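Local coordinates for amino acid ABC superfamily ATP binding cassette transporter, binding protein (Streptococcus pneumoniae, PDB 4H5G) that binds L-arginine and probably delivers it, as the extracellular solute-binding component, to an amino acid ABC transporter, at residues Phe105-Lys109 and Val157-Gln161. Numbering follows the deposited sequence.
Unlike the reference sequence in segment 105-109: His-108 (reference Arg).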
# COMPACT_ATOMS: atom_id res chain seq x y z
N PHE A 105 -10.51 3.84 9.27
CA PHE A 105 -11.48 2.76 9.12
C PHE A 105 -12.48 3.16 8.04
O PHE A 105 -12.98 4.28 8.04
CB PHE A 105 -12.25 2.54 10.43
CG PHE A 105 -11.42 1.93 11.52
CD1 PHE A 105 -11.26 0.57 11.60
CD2 PHE A 105 -10.82 2.72 12.48
CE1 PHE A 105 -10.50 0.00 12.62
CE2 PHE A 105 -10.06 2.16 13.50
CZ PHE A 105 -9.91 0.81 13.56
N LEU A 106 -12.76 2.24 7.13
CA LEU A 106 -13.84 2.40 6.16
C LEU A 106 -15.08 1.75 6.76
O LEU A 106 -15.02 0.61 7.24
CB LEU A 106 -13.46 1.71 4.84
CG LEU A 106 -14.44 1.88 3.68
CD1 LEU A 106 -14.44 3.32 3.15
CD2 LEU A 106 -14.10 0.89 2.54
N VAL A 107 -16.20 2.48 6.76
CA VAL A 107 -17.46 2.00 7.31
C VAL A 107 -18.62 2.34 6.37
O VAL A 107 -18.44 3.03 5.37
CB VAL A 107 -17.76 2.62 8.71
CG1 VAL A 107 -16.72 2.19 9.75
CG2 VAL A 107 -17.85 4.17 8.61
N HIS A 108 -19.81 1.87 6.71
CA HIS A 108 -21.02 2.30 6.01
C HIS A 108 -21.30 3.75 6.37
O HIS A 108 -21.10 4.16 7.52
CB HIS A 108 -22.21 1.43 6.41
CG HIS A 108 -22.16 0.05 5.82
ND1 HIS A 108 -22.63 -0.24 4.56
CD2 HIS A 108 -21.70 -1.12 6.33
CE1 HIS A 108 -22.46 -1.53 4.31
NE2 HIS A 108 -21.90 -2.08 5.37
N LYS A 109 -21.76 4.52 5.39
CA LYS A 109 -22.12 5.92 5.62
C LYS A 109 -23.12 6.06 6.77
O LYS A 109 -23.02 6.99 7.57
CB LYS A 109 -22.70 6.53 4.33
CG LYS A 109 -22.78 8.05 4.31
CD LYS A 109 -23.05 8.55 2.89
CE LYS A 109 -21.85 8.30 1.98
NZ LYS A 109 -22.18 8.50 0.54
N VAL A 157 -13.37 -5.40 1.75
CA VAL A 157 -14.41 -4.42 1.44
C VAL A 157 -15.70 -5.09 0.97
O VAL A 157 -16.80 -4.63 1.28
CB VAL A 157 -13.90 -3.35 0.45
CG1 VAL A 157 -15.04 -2.39 0.05
CG2 VAL A 157 -12.75 -2.58 1.06
N ASN A 158 -15.58 -6.19 0.23
CA ASN A 158 -16.78 -6.95 -0.12
C ASN A 158 -17.51 -7.45 1.11
O ASN A 158 -18.74 -7.46 1.15
CB ASN A 158 -16.46 -8.13 -1.05
CG ASN A 158 -16.20 -7.70 -2.48
OD1 ASN A 158 -16.64 -6.64 -2.93
ND2 ASN A 158 -15.47 -8.54 -3.22
N GLU A 159 -16.76 -7.86 2.13
CA GLU A 159 -17.40 -8.33 3.36
C GLU A 159 -18.06 -7.19 4.14
O GLU A 159 -19.12 -7.38 4.74
CB GLU A 159 -16.40 -9.13 4.22
CG GLU A 159 -15.97 -10.43 3.53
CD GLU A 159 -15.25 -11.40 4.47
OE1 GLU A 159 -15.29 -11.20 5.70
OE2 GLU A 159 -14.63 -12.36 3.96
N LEU A 160 -17.45 -6.01 4.09
CA LEU A 160 -18.08 -4.81 4.65
C LEU A 160 -19.40 -4.51 3.93
O LEU A 160 -20.43 -4.30 4.56
CB LEU A 160 -17.13 -3.61 4.53
CG LEU A 160 -17.74 -2.25 4.85
CD1 LEU A 160 -18.12 -2.17 6.33
CD2 LEU A 160 -16.82 -1.09 4.48
N GLN A 161 -19.37 -4.52 2.60
CA GLN A 161 -20.60 -4.29 1.83
C GLN A 161 -21.70 -5.33 2.08
O GLN A 161 -22.89 -5.02 2.00
CB GLN A 161 -20.28 -4.18 0.34
CG GLN A 161 -19.36 -3.03 0.05
CD GLN A 161 -19.10 -2.85 -1.42
OE1 GLN A 161 -18.45 -3.67 -2.06
NE2 GLN A 161 -19.63 -1.76 -1.97
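Strand 105-108 and helical segment 157-161 run in nearly the same direction, their axes 28° apart and 9.2 Å from each other at closest approach, a spacing that suits a helix packed on the face of a β-sheet. CA atoms come nearest between Val-107 and Leu-160, 7.3 Å apart. Leu-106 points from the strand toward the helix, and its CD2 lies 4.0 Å from CG2 of Val-157 and 3.9 Å from CD2 of Leu-160. Branched aliphatic residues fit here because they fill the space without leaving a polar group to satisfy. Leu-160, one turn after Val-157, points back at the strand; its CD2 also sits 3.7 Å from the backbone O of Leu-106. The CA-to-CB bond of Val-107 points away from the helix, so that its CA, 4.2 Å from CD2 of Leu-160, makes the contact. In a polar link, NE2 of His-108 donates a hydrogen bond to O of Leu-160, 2.8 Å away, while its CD2 rests 3.7 Å from CD1 of the same leucine. Imidazole suits both roles, its ring N-H serving as donor and its carbon edge as an apolar surface; the reference sequence has Arg at this position. In this type II periplasmic binding protein fold, the pair joins helix 153-162 to a mixed sheet in which strand 103-108 runs antiparallel between 167-171 and 185-187; Leu-160 also touches Val-168 and Leu-185 of those strands, and Tyr-178 of helix 172-181 touches both Leu-106 and Val-157.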